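Local coordinates for lectin (Trichosanthes anguina, PDB 4HR6), which is the ribosome-inactivating-protein-like part of a carbohydrate-binding seed lectin, a nontoxic three-chain homologue of type II ribosome-inactivating proteins, at residues V28-A33 with L105-I110; S69-N72 with T76-Q79; S118-I123 with D148-I153. All coordinates share one frame; numbering follows the deposited sequence.

Contact 1 of 3, residues V28-A33 with L105-I110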
ATOM      1  N   VAL B  28     -12.493 -15.860 -16.546  1.00 27.56           N
ATOM      2  CA  VAL B  28     -13.047 -16.014 -17.901  1.00 27.66           C
ATOM      3  C   VAL B  28     -14.017 -17.180 -18.077  1.00 25.77           C
ATOM      4  O   VAL B  28     -14.832 -17.170 -18.995  1.00 26.94           O
ATOM      5  CB  VAL B  28     -11.932 -16.144 -18.969  1.00 27.84           C
ATOM      6  CG1 VAL B  28     -11.020 -14.945 -18.926  1.00 29.30           C
ATOM      7  CG2 VAL B  28     -11.126 -17.408 -18.794  1.00 30.94           C
ATOM      8  N   ALA B  29     -13.879 -18.211 -17.259  1.00 26.74           N
ATOM      9  CA  ALA B  29     -14.699 -19.396 -17.392  1.00 27.76           C
ATOM     10  C   ALA B  29     -14.631 -20.227 -16.135  1.00 27.79           C
ATOM     11  O   ALA B  29     -13.724 -20.057 -15.320  1.00 27.05           O
ATOM     12  CB  ALA B  29     -14.205 -20.244 -18.558  1.00 30.20           C
ATOM     13  N   TYR B  30     -15.591 -21.135 -15.984  1.00 27.83           N
ATOM     14  CA  TYR B  30     -15.482 -22.166 -14.951  1.00 28.99           C
ATOM     15  C   TYR B  30     -16.151 -23.455 -15.389  1.00 29.66           C
ATOM     16  O   TYR B  30     -16.964 -23.457 -16.312  1.00 28.65           O
ATOM     17  CB  TYR B  30     -16.096 -21.707 -13.614  1.00 27.52           C
ATOM     18  CG  TYR B  30     -17.596 -21.897 -13.479  1.00 26.62           C
ATOM     19  CD1 TYR B  30     -18.130 -22.999 -12.797  1.00 28.07           C
ATOM     20  CD2 TYR B  30     -18.470 -20.982 -14.008  1.00 27.12           C
ATOM     21  CE1 TYR B  30     -19.499 -23.165 -12.656  1.00 26.60           C
ATOM     22  CE2 TYR B  30     -19.834 -21.141 -13.891  1.00 27.12           C
ATOM     23  CZ  TYR B  30     -20.338 -22.230 -13.209  1.00 26.86           C
ATOM     24  OH  TYR B  30     -21.684 -22.365 -13.096  1.00 27.28           O
ATOM     25  N   GLN B  31     -15.829 -24.519 -14.662  1.00 30.78           N
ATOM     26  CA  GLN B  31     -16.441 -25.822 -14.843  1.00 35.27           C
ATOM     27  C   GLN B  31     -16.771 -26.448 -13.477  1.00 33.12           C
ATOM     28  O   GLN B  31     -15.916 -26.491 -12.595  1.00 31.50           O
ATOM     29  CB  GLN B  31     -15.483 -26.764 -15.576  1.00 37.28           C
ATOM     30  CG  GLN B  31     -16.205 -27.968 -16.178  1.00 42.33           C
ATOM     31  CD  GLN B  31     -15.292 -29.137 -16.509  1.00 44.33           C
ATOM     32  OE1 GLN B  31     -14.082 -29.067 -16.351  1.00 44.97           O
ATOM     33  NE2 GLN B  31     -15.888 -30.229 -16.970  1.00 51.04           N
ATOM     34  N   PRO B  32     -18.016 -26.916 -13.290  1.00 31.93           N
ATOM     35  CA  PRO B  32     -18.266 -27.770 -12.125  1.00 33.33           C
ATOM     36  C   PRO B  32     -17.572 -29.116 -12.302  1.00 33.11           C
ATOM     37  O   PRO B  32     -17.652 -29.681 -13.376  1.00 31.67           O
ATOM     38  CB  PRO B  32     -19.792 -27.961 -12.135  1.00 32.86           C
ATOM     39  CG  PRO B  32     -20.334 -27.019 -13.150  1.00 31.80           C
ATOM     40  CD  PRO B  32     -19.224 -26.679 -14.086  1.00 31.11           C
ATOM     41  N   ALA B  33     -16.902 -29.614 -11.270  1.00 37.97           N
ATOM     42  CA  ALA B  33     -16.266 -30.948 -11.309  1.00 42.56           C
ATOM     43  C   ALA B  33     -17.275 -32.061 -11.615  1.00 47.58           C
ATOM     44  O   ALA B  33     -18.396 -32.072 -11.080  1.00 49.81           O
ATOM     45  CB  ALA B  33     -15.555 -31.244 -10.004  1.00 44.46           C
ATOM     46  N   LEU B 105     -24.660 -12.869  -8.866  1.00 32.17           N
ATOM     47  CA  LEU B 105     -24.414 -12.620  -7.453  1.00 33.85           C
ATOM     48  C   LEU B 105     -23.262 -13.467  -6.937  1.00 30.84           C
ATOM     49  O   LEU B 105     -22.361 -12.958  -6.259  1.00 30.84           O
ATOM     50  CB  LEU B 105     -25.672 -12.941  -6.651  1.00 38.84           C
ATOM     51  CG  LEU B 105     -25.577 -12.613  -5.160  1.00 47.58           C
ATOM     52  CD1 LEU B 105     -25.938 -11.150  -4.965  1.00 50.14           C
ATOM     53  CD2 LEU B 105     -26.480 -13.525  -4.328  1.00 51.49           C
ATOM     54  N   SER B 106     -23.285 -14.754  -7.270  1.00 27.84           N
ATOM     55  CA  SER B 106     -22.262 -15.680  -6.794  1.00 27.38           C
ATOM     56  C   SER B 106     -20.886 -15.313  -7.345  1.00 28.23           C
ATOM     57  O   SER B 106     -19.911 -15.370  -6.608  1.00 25.63           O
ATOM     58  CB  SER B 106     -22.644 -17.126  -7.102  1.00 27.94           C
ATOM     59  OG  SER B 106     -23.946 -17.417  -6.602  1.00 29.44           O
ATOM     60  N   PHE B 107     -20.818 -14.887  -8.612  1.00 28.03           N
ATOM     61  CA  PHE B 107     -19.556 -14.405  -9.174  1.00 29.02           C
ATOM     62  C   PHE B 107     -19.016 -13.166  -8.424  1.00 28.81           C
ATOM     63  O   PHE B 107     -17.837 -13.073  -8.131  1.00 28.50           O
ATOM     64  CB  PHE B 107     -19.685 -14.102 -10.675  1.00 29.62           C
ATOM     65  CG  PHE B 107     -19.426 -15.295 -11.559  1.00 30.37           C
ATOM     66  CD1 PHE B 107     -20.367 -15.710 -12.483  1.00 31.45           C
ATOM     67  CD2 PHE B 107     -18.236 -15.995 -11.467  1.00 31.69           C
ATOM     68  CE1 PHE B 107     -20.118 -16.809 -13.305  1.00 33.16           C
ATOM     69  CE2 PHE B 107     -17.984 -17.099 -12.278  1.00 32.26           C
ATOM     70  CZ  PHE B 107     -18.925 -17.501 -13.193  1.00 32.54           C
ATOM     71  N   LEU B 108     -19.887 -12.226  -8.116  1.00 29.01           N
ATOM     72  CA  LEU B 108     -19.498 -11.040  -7.344  1.00 29.81           C
ATOM     73  C   LEU B 108     -18.831 -11.393  -5.997  1.00 29.34           C
ATOM     74  O   LEU B 108     -17.792 -10.827  -5.624  1.00 28.12           O
ATOM     75  CB  LEU B 108     -20.720 -10.173  -7.125  1.00 30.44           C
ATOM     76  CG  LEU B 108     -20.916  -8.860  -7.888  1.00 31.13           C
ATOM     77  CD1 LEU B 108     -19.949  -8.623  -9.013  1.00 31.25           C
ATOM     78  CD2 LEU B 108     -22.365  -8.716  -8.353  1.00 31.24           C
ATOM     79  N   VAL B 109     -19.391 -12.371  -5.302  1.00 28.15           N
ATOM     80  CA  VAL B 109     -18.799 -12.844  -4.064  1.00 27.92           C
ATOM     81  C   VAL B 109     -17.417 -13.450  -4.292  1.00 27.83           C
ATOM     82  O   VAL B 109     -16.431 -13.086  -3.632  1.00 26.57           O
ATOM     83  CB  VAL B 109     -19.720 -13.872  -3.379  1.00 29.36           C
ATOM     84  CG1 VAL B 109     -19.052 -14.453  -2.155  1.00 30.61           C
ATOM     85  CG2 VAL B 109     -21.055 -13.231  -2.992  1.00 29.78           C
ATOM     86  N   ILE B 110     -17.347 -14.382  -5.239  1.00 28.53           N
ATOM     87  CA  ILE B 110     -16.148 -15.162  -5.460  1.00 27.22           C
ATOM     88  C   ILE B 110     -15.013 -14.283  -5.989  1.00 27.13           C
ATOM     89  O   ILE B 110     -13.890 -14.366  -5.512  1.00 28.43           O
ATOM     90  CB  ILE B 110     -16.430 -16.336  -6.417  1.00 30.22           C
ATOM     91  CG1 ILE B 110     -17.249 -17.402  -5.701  1.00 31.40           C
ATOM     92  CG2 ILE B 110     -15.129 -16.943  -6.914  1.00 30.56           C
ATOM     93  CD1 ILE B 110     -18.046 -18.283  -6.626  1.00 32.91           C
TER
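Phe107, on helix 103-119, brings its CZ against the CD2-CE2 side of Tyr30, on strand 26-32. The closest pair is Tyr30 CD2 and Phe107 CZ at 3.6 Å, followed by Tyr30 CE2 and the same Phe107 CZ at 3.8 Å. Both tyrosine carbons lie beyond the rim of the phenylalanine, CD2 close to its plane, whereas Phe107 CZ comes to the tyrosine ring at a slant. The planes are 75° apart with centroids separated by 5.8 Å, an oblique pairing. The CB bond of Tyr30 points toward the helix, and with CG between the backbone N and the carbonyl carbon (chi1 84°) the ring lies over the sheet face that the helix covers.

This dense point is small: the segments bury 78 Å² in total, and the nearest CA atoms, of Tyr30 and Phe107, are 10.5 Å apart. Other side chains fill in around the pair, with Phe41 and Leu70 against Phe107 and Tyr39 beside Tyr30. The looser places are Gln31, partly exposed and packed on Phe53 and Thr56, and Ala33, which is exposed. The arrangement joins the mixed sheet to the helical part of the ribosome-inactivating protein fold. Across the two segments the chemistry is wholly apolar: the pair rests on van der Waals contact, while the tyrosine hydroxyl is satisfied by Leu95 O, outside the two segments.

Contact 2 of 3, residues S69-N72 with T76-Q79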
ATOM      1  N   SER B  69     -21.276  -5.070 -15.398  1.00 33.06           N
ATOM      2  CA  SER B  69     -22.139  -6.049 -16.053  1.00 31.27           C
ATOM      3  C   SER B  69     -22.680  -7.024 -15.010  1.00 28.74           C
ATOM      4  O   SER B  69     -23.865  -7.395 -15.019  1.00 28.79           O
ATOM      5  CB  SER B  69     -21.405  -6.805 -17.170  1.00 28.96           C
ATOM      6  OG  SER B  69     -22.287  -7.720 -17.820  1.00 27.78           O
ATOM      7  N   LEU B  70     -21.806  -7.462 -14.130  1.00 27.60           N
ATOM      8  CA  LEU B  70     -22.221  -8.367 -13.062  1.00 28.70           C
ATOM      9  C   LEU B  70     -23.274  -7.752 -12.159  1.00 28.26           C
ATOM     10  O   LEU B  70     -24.233  -8.427 -11.781  1.00 28.50           O
ATOM     11  CB  LEU B  70     -21.022  -8.803 -12.230  1.00 28.82           C
ATOM     12  CG  LEU B  70     -20.162  -9.835 -12.963  1.00 29.55           C
ATOM     13  CD1 LEU B  70     -18.830  -9.989 -12.283  1.00 30.63           C
ATOM     14  CD2 LEU B  70     -20.887 -11.172 -13.017  1.00 29.30           C
ATOM     15  N   GLU B  71     -23.083  -6.488 -11.803  1.00 29.48           N
ATOM     16  CA  GLU B  71     -24.034  -5.770 -10.924  1.00 32.10           C
ATOM     17  C   GLU B  71     -25.373  -5.588 -11.634  1.00 34.57           C
ATOM     18  O   GLU B  71     -26.462  -5.807 -11.072  1.00 34.91           O
ATOM     19  CB  GLU B  71     -23.452  -4.418 -10.497  1.00 31.83           C
ATOM     20  CG  GLU B  71     -22.376  -4.555  -9.416  1.00 33.12           C
ATOM     21  CD  GLU B  71     -21.708  -3.235  -9.036  1.00 33.71           C
ATOM     22  OE1 GLU B  71     -21.801  -2.258  -9.792  1.00 37.64           O
ATOM     23  OE2 GLU B  71     -21.049  -3.169  -7.984  1.00 33.15           O
ATOM     24  N   ASN B  72     -25.286  -5.215 -12.895  1.00 37.80           N
ATOM     25  CA  ASN B  72     -26.470  -5.108 -13.718  1.00 41.23           C
ATOM     26  C   ASN B  72     -27.285  -6.406 -13.755  1.00 38.13           C
ATOM     27  O   ASN B  72     -28.495  -6.412 -13.552  1.00 40.99           O
ATOM     28  CB  ASN B  72     -26.057  -4.730 -15.124  1.00 48.34           C
ATOM     29  CG  ASN B  72     -27.101  -3.928 -15.817  1.00 57.10           C
ATOM     30  OD1 ASN B  72     -27.958  -4.469 -16.517  1.00 61.71           O
ATOM     31  ND2 ASN B  72     -27.068  -2.619 -15.595  1.00 65.83           N
ATOM     32  N   THR B  76     -28.225  -5.633  -8.235  1.00 42.63           N
ATOM     33  CA  THR B  76     -27.773  -4.802  -7.125  1.00 44.39           C
ATOM     34  C   THR B  76     -26.253  -4.585  -7.177  1.00 44.13           C
ATOM     35  O   THR B  76     -25.566  -5.215  -7.974  1.00 45.95           O
ATOM     36  CB  THR B  76     -28.223  -5.418  -5.782  1.00 43.59           C
ATOM     37  OG1 THR B  76     -28.082  -4.446  -4.752  1.00 47.77           O
ATOM     38  CG2 THR B  76     -27.422  -6.661  -5.432  1.00 42.27           C
ATOM     39  N   THR B  77     -25.732  -3.691  -6.340  1.00 40.53           N
ATOM     40  CA  THR B  77     -24.319  -3.335  -6.388  1.00 37.41           C
ATOM     41  C   THR B  77     -23.503  -4.023  -5.303  1.00 35.08           C
ATOM     42  O   THR B  77     -24.037  -4.597  -4.357  1.00 33.38           O
ATOM     43  CB  THR B  77     -24.117  -1.819  -6.266  1.00 40.24           C
ATOM     44  OG1 THR B  77     -24.437  -1.406  -4.935  1.00 40.56           O
ATOM     45  CG2 THR B  77     -25.006  -1.067  -7.282  1.00 41.12           C
ATOM     46  N   ARG B  78     -22.190  -3.956  -5.456  1.00 32.01           N
ATOM     47  CA  ARG B  78     -21.259  -4.546  -4.501  1.00 32.15           C
ATOM     48  C   ARG B  78     -21.466  -4.052  -3.053  1.00 33.68           C
ATOM     49  O   ARG B  78     -21.205  -4.795  -2.101  1.00 35.22           O
ATOM     50  CB  ARG B  78     -19.821  -4.251  -4.940  1.00 31.57           C
ATOM     51  CG  ARG B  78     -19.359  -5.046  -6.151  1.00 32.81           C
ATOM     52  CD  ARG B  78     -18.091  -4.472  -6.763  1.00 30.99           C
ATOM     53  NE  ARG B  78     -18.382  -3.244  -7.518  1.00 31.81           N
ATOM     54  CZ  ARG B  78     -17.459  -2.398  -7.949  1.00 31.13           C
ATOM     55  NH1 ARG B  78     -16.178  -2.624  -7.696  1.00 30.06           N
ATOM     56  NH2 ARG B  78     -17.812  -1.316  -8.633  1.00 33.58           N
ATOM     57  N   GLN B  79     -21.927  -2.811  -2.900  1.00 34.65           N
ATOM     58  CA  GLN B  79     -22.164  -2.204  -1.584  1.00 38.62           C
ATOM     59  C   GLN B  79     -23.440  -2.689  -0.899  1.00 40.55           C
ATOM     60  O   GLN B  79     -23.827  -2.172   0.139  1.00 40.64           O
ATOM     61  CB  GLN B  79     -22.192  -0.695  -1.717  1.00 41.39           C
ATOM     62  CG  GLN B  79     -20.824  -0.156  -2.080  1.00 45.05           C
ATOM     63  CD  GLN B  79     -20.859   1.285  -2.477  1.00 47.82           C
ATOM     64  OE1 GLN B  79     -20.778   1.610  -3.654  1.00 53.38           O
ATOM     65  NE2 GLN B  79     -20.978   2.171  -1.491  1.00 56.04           N
TER
HETATM   66  O   HOH W   1     -20.837  -0.192  -7.813  1.00 50.12           O
HETATM   67  O   HOH W   2     -19.991  -0.763 -10.942  1.00 59.73           O
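Glu71, in helix 67-74, reaches across to the loop that follows the helix and binds Arg78 twice through one oxygen. Its side chain can be followed outward. CB lies 3.4 Å from Thr76 O, and CG passes the same backbone, 3.6 Å from Thr76 O and 3.8 Å from Thr77 CA. With the chain extended beyond CG (chi2 176°), the carboxylate is carried on to the first residue past Thr77. CD lies 3.7 Å from both Arg78 NE and Arg78 N, and OE2 takes the main load. Arg78 NE donates to Glu71 OE2 at 2.7 Å with an N-H...O angle of 163°, a salt bridge in which OE2 sits at the edge of the guanidinium, in its plane. Arg78 N donates to Glu71 OE2 at 2.9 Å. The two donors arrive from opposite faces of the carboxylate, each well out of its plane, and the carboxylate and guanidinium planes are 51° apart, so this is not the coplanar, two-oxygen form of a glutamate-arginine pair. Water 1 also donates to OE2, and water 2 donates to Glu71 OE1 at 2.6 Å; both waters accept weak bonds from Arg78 NH2, forming looser bridges beside the direct bond.

The arrangement pins the loop to the helix it has just left, with the glutamate gripping both a main-chain N-H and a side chain of one residue. Arg78 NH1 continues outward to Glu147 and Asp148 of helix 141-159, and Phe67 makes a cation-pi contact with the guanidinium. The charge of Arg78, with two N-H donors on OE2, would probably favour ionised Glu71, and Glu147 and Asp148 are likely to balance the arginine further.

Contact 3 of 3, residues S118-I123 with D148-I153; sequences SKFRFI and DNWSEI
Lys119 lies across one face of the Trp150 indole, its extended chain crossing the side chain of Trp150 at about a right angle. Lys119 CE stands almost centrally over the six-membered ring, 3.6 Å from its centroid and 7° off the normal, a CH-pi contact. The ammonium is further along: Lys119 NZ is 4.0 Å from that centroid and 29° off the normal, a cation-pi interaction, with a salt bridge to Glu116 at the same time. CG anti to the backbone N carries the Trp150 indole toward Lys119, and NE1 is tied to Leu197 O.

Glu116 to Phe120 reads Glu-Ala-Ser-Lys-Phe and corresponds in position to the Glu-Ala-x-Arg-Phe signature of the ribosome-inactivating protein family, except that Lys119 stands at the arginine position; the place is thus the probable counterpart of the family's active site.

Phe120, between helices 103-119 and 121-132, comes to the other part of the indole. Its CZ meets Trp150 CD1 at 3.6 Å, and its ring and the five-membered ring are tilted by 76° in an oblique pairing. Ile153 adds a longer approach, its CD1 lying near the Phe120 ring plane, 4.4 Å from Phe120 CE1.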
ATOM      1  N   SER B 118      -6.513 -10.949  -3.629  1.00 28.51           N
ATOM      2  CA  SER B 118      -5.140 -11.214  -4.044  1.00 28.34           C
ATOM      3  C   SER B 118      -4.425  -9.931  -4.464  1.00 28.27           C
ATOM      4  O   SER B 118      -3.213  -9.831  -4.360  1.00 27.75           O
ATOM      5  CB  SER B 118      -5.097 -12.224  -5.191  1.00 29.78           C
ATOM      6  OG  SER B 118      -5.602 -13.493  -4.772  1.00 32.15           O
ATOM      7  N   LYS B 119      -5.178  -8.959  -4.968  1.00 28.90           N
ATOM      8  CA  LYS B 119      -4.592  -7.727  -5.482  1.00 28.26           C
ATOM      9  C   LYS B 119      -4.208  -6.765  -4.354  1.00 29.92           C
ATOM     10  O   LYS B 119      -3.247  -5.994  -4.497  1.00 30.62           O
ATOM     11  CB  LYS B 119      -5.586  -7.027  -6.399  1.00 27.61           C
ATOM     12  CG  LYS B 119      -5.923  -7.758  -7.687  1.00 27.47           C
ATOM     13  CD  LYS B 119      -7.058  -7.036  -8.404  1.00 26.45           C
ATOM     14  CE  LYS B 119      -7.393  -7.665  -9.734  1.00 26.04           C
ATOM     15  NZ  LYS B 119      -8.591  -7.015 -10.322  1.00 27.95           N
ATOM     16  N   PHE B 120      -4.991  -6.783  -3.268  1.00 28.31           N
ATOM     17  CA  PHE B 120      -4.896  -5.792  -2.203  1.00 29.07           C
ATOM     18  C   PHE B 120      -4.870  -6.439  -0.803  1.00 30.58           C
ATOM     19  O   PHE B 120      -5.791  -7.159  -0.446  1.00 29.66           O
ATOM     20  CB  PHE B 120      -6.082  -4.839  -2.246  1.00 29.81           C
ATOM     21  CG  PHE B 120      -6.159  -4.006  -3.490  1.00 29.80           C
ATOM     22  CD1 PHE B 120      -5.382  -2.868  -3.629  1.00 30.23           C
ATOM     23  CD2 PHE B 120      -7.013  -4.366  -4.532  1.00 32.08           C
ATOM     24  CE1 PHE B 120      -5.455  -2.093  -4.774  1.00 31.03           C
ATOM     25  CE2 PHE B 120      -7.088  -3.601  -5.682  1.00 32.00           C
ATOM     26  CZ  PHE B 120      -6.310  -2.457  -5.801  1.00 31.83           C
ATOM     27  N   ARG B 121      -3.831  -6.134  -0.024  1.00 30.18           N
ATOM     28  CA  ARG B 121      -3.721  -6.544   1.379  1.00 31.54           C
ATOM     29  C   ARG B 121      -4.906  -6.070   2.221  1.00 29.57           C
ATOM     30  O   ARG B 121      -5.423  -6.823   3.031  1.00 29.36           O
ATOM     31  CB  ARG B 121      -2.400  -6.053   1.979  1.00 36.10           C
ATOM     32  CG  ARG B 121      -1.162  -6.747   1.405  1.00 40.84           C
ATOM     33  CD  ARG B 121      -0.010  -6.777   2.428  1.00 47.68           C
ATOM     34  NE  ARG B 121       1.116  -7.570   1.948  1.00 51.94           N
ATOM     35  CZ  ARG B 121       2.103  -7.122   1.160  1.00 58.50           C
ATOM     36  NH1 ARG B 121       2.147  -5.852   0.752  1.00 60.98           N
ATOM     37  NH2 ARG B 121       3.073  -7.954   0.780  1.00 58.06           N
ATOM     38  N   PHE B 122      -5.399  -4.865   1.972  1.00 29.72           N
ATOM     39  CA  PHE B 122      -6.548  -4.345   2.711  1.00 31.04           C
ATOM     40  C   PHE B 122      -7.799  -5.216   2.544  1.00 32.42           C
ATOM     41  O   PHE B 122      -8.572  -5.416   3.501  1.00 29.62           O
ATOM     42  CB  PHE B 122      -6.847  -2.911   2.280  1.00 32.97           C
ATOM     43  CG  PHE B 122      -7.972  -2.286   3.024  1.00 34.20           C
ATOM     44  CD1 PHE B 122      -7.789  -1.844   4.323  1.00 37.56           C
ATOM     45  CD2 PHE B 122      -9.217  -2.156   2.449  1.00 36.48           C
ATOM     46  CE1 PHE B 122      -8.836  -1.270   5.032  1.00 35.96           C
ATOM     47  CE2 PHE B 122     -10.269  -1.591   3.149  1.00 37.37           C
ATOM     48  CZ  PHE B 122     -10.075  -1.136   4.444  1.00 37.44           C
ATOM     49  N   ILE B 123      -7.984  -5.758   1.340  1.00 30.69           N
ATOM     50  CA  ILE B 123      -9.145  -6.593   1.063  1.00 29.37           C
ATOM     51  C   ILE B 123      -8.911  -7.989   1.617  1.00 27.33           C
ATOM     52  O   ILE B 123      -9.782  -8.569   2.218  1.00 29.64           O
ATOM     53  CB  ILE B 123      -9.499  -6.632  -0.450  1.00 27.95           C
ATOM     54  CG1 ILE B 123      -9.907  -5.241  -0.911  1.00 27.22           C
ATOM     55  CG2 ILE B 123     -10.647  -7.605  -0.715  1.00 28.60           C
ATOM     56  CD1 ILE B 123     -10.088  -5.132  -2.413  1.00 28.94           C
ATOM     57  N   ASP B 148     -12.102  -0.585  -8.235  1.00 29.77           N
ATOM     58  CA  ASP B 148     -12.333   0.214  -9.419  1.00 33.31           C
ATOM     59  C   ASP B 148     -11.072   0.919  -9.954  1.00 33.74           C
ATOM     60  O   ASP B 148     -11.018   1.259 -11.135  1.00 33.61           O
ATOM     61  CB  ASP B 148     -13.431   1.246  -9.148  1.00 34.74           C
ATOM     62  CG  ASP B 148     -14.813   0.618  -8.990  1.00 37.73           C
ATOM     63  OD1 ASP B 148     -15.016  -0.566  -9.325  1.00 38.14           O
ATOM     64  OD2 ASP B 148     -15.709   1.332  -8.522  1.00 40.37           O
ATOM     65  N   ASN B 149     -10.068   1.145  -9.107  1.00 31.94           N
ATOM     66  CA  ASN B 149      -8.850   1.875  -9.531  1.00 28.37           C
ATOM     67  C   ASN B 149      -7.599   1.045  -9.720  1.00 27.59           C
ATOM     68  O   ASN B 149      -6.537   1.599  -9.980  1.00 28.15           O
ATOM     69  CB  ASN B 149      -8.547   2.989  -8.530  1.00 31.03           C
ATOM     70  CG  ASN B 149      -9.482   4.162  -8.680  1.00 30.75           C
ATOM     71  OD1 ASN B 149      -9.431   4.867  -9.667  1.00 34.69           O
ATOM     72  ND2 ASN B 149     -10.352   4.355  -7.728  1.00 33.26           N
ATOM     73  N   TRP B 150      -7.697  -0.280  -9.597  1.00 27.58           N
ATOM     74  CA  TRP B 150      -6.503  -1.137  -9.660  1.00 28.12           C
ATOM     75  C   TRP B 150      -5.687  -0.972 -10.935  1.00 28.92           C
ATOM     76  O   TRP B 150      -4.452  -0.954 -10.902  1.00 31.21           O
ATOM     77  CB  TRP B 150      -6.912  -2.598  -9.532  1.00 27.58           C
ATOM     78  CG  TRP B 150      -5.805  -3.540  -9.654  1.00 26.66           C
ATOM     79  CD1 TRP B 150      -4.775  -3.695  -8.790  1.00 27.99           C
ATOM     80  CD2 TRP B 150      -5.613  -4.518 -10.688  1.00 26.83           C
ATOM     81  NE1 TRP B 150      -3.940  -4.705  -9.218  1.00 27.20           N
ATOM     82  CE2 TRP B 150      -4.426  -5.218 -10.386  1.00 26.37           C
ATOM     83  CE3 TRP B 150      -6.321  -4.855 -11.848  1.00 28.01           C
ATOM     84  CZ2 TRP B 150      -3.926  -6.243 -11.192  1.00 28.66           C
ATOM     85  CZ3 TRP B 150      -5.830  -5.876 -12.654  1.00 29.24           C
ATOM     86  CH2 TRP B 150      -4.647  -6.568 -12.313  1.00 30.08           C
ATOM     87  N   SER B 151      -6.381  -0.903 -12.065  1.00 28.51           N
ATOM     88  CA  SER B 151      -5.719  -0.720 -13.345  1.00 29.05           C
ATOM     89  C   SER B 151      -4.955   0.589 -13.395  1.00 26.43           C
ATOM     90  O   SER B 151      -3.806   0.632 -13.794  1.00 27.55           O
ATOM     91  CB  SER B 151      -6.742  -0.739 -14.486  1.00 30.67           C
ATOM     92  OG  SER B 151      -6.052  -0.597 -15.709  1.00 32.40           O
ATOM     93  N   GLU B 152      -5.630   1.649 -13.000  1.00 29.38           N
ATOM     94  CA  GLU B 152      -5.076   2.991 -12.972  1.00 31.43           C
ATOM     95  C   GLU B 152      -3.919   3.124 -11.966  1.00 32.59           C
ATOM     96  O   GLU B 152      -2.921   3.774 -12.267  1.00 32.90           O
ATOM     97  CB  GLU B 152      -6.196   3.956 -12.614  1.00 32.83           C
ATOM     98  CG  GLU B 152      -5.844   5.424 -12.662  1.00 37.17           C
ATOM     99  CD  GLU B 152      -5.432   5.918 -14.043  1.00 38.92           C
ATOM    100  OE1 GLU B 152      -5.803   5.300 -15.055  1.00 40.60           O
ATOM    101  OE2 GLU B 152      -4.728   6.944 -14.104  1.00 44.97           O
ATOM    102  N   ILE B 153      -4.061   2.515 -10.783  1.00 29.30           N
ATOM    103  CA  ILE B 153      -2.974   2.474  -9.791  1.00 28.51           C
ATOM    104  C   ILE B 153      -1.786   1.741 -10.343  1.00 26.91           C
ATOM    105  O   ILE B 153      -0.660   2.200 -10.213  1.00 28.63           O
ATOM    106  CB  ILE B 153      -3.399   1.765  -8.481  1.00 29.32           C
ATOM    107  CG1 ILE B 153      -4.349   2.646  -7.690  1.00 30.54           C
ATOM    108  CG2 ILE B 153      -2.204   1.390  -7.604  1.00 29.92           C
ATOM    109  CD1 ILE B 153      -5.079   1.898  -6.595  1.00 31.90           C
TER

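In the fold
Along the chain, contact 2 is nested inside the loop closed by contact 1, and contact 3 opens after both. Contacts 1 and 3, whose centres are about 20 Å apart on opposite sides of the chain's centre, both use helix 103-119; their nearest atoms are about 8 Å apart. Contacts 1 and 2, about 15 Å between centres, touch where Leu70 packs on Phe107 and Leu108. Contacts 2 and 3, about 18 Å between centres, are joined by the salt bridge from Arg78 to Asp148. Helix 103-119 thus packs on the mixed sheet in contact 1 and, at its end, on helix 141-159 in contact 3, tying sheet and helices of the ribosome-inactivating protein fold together.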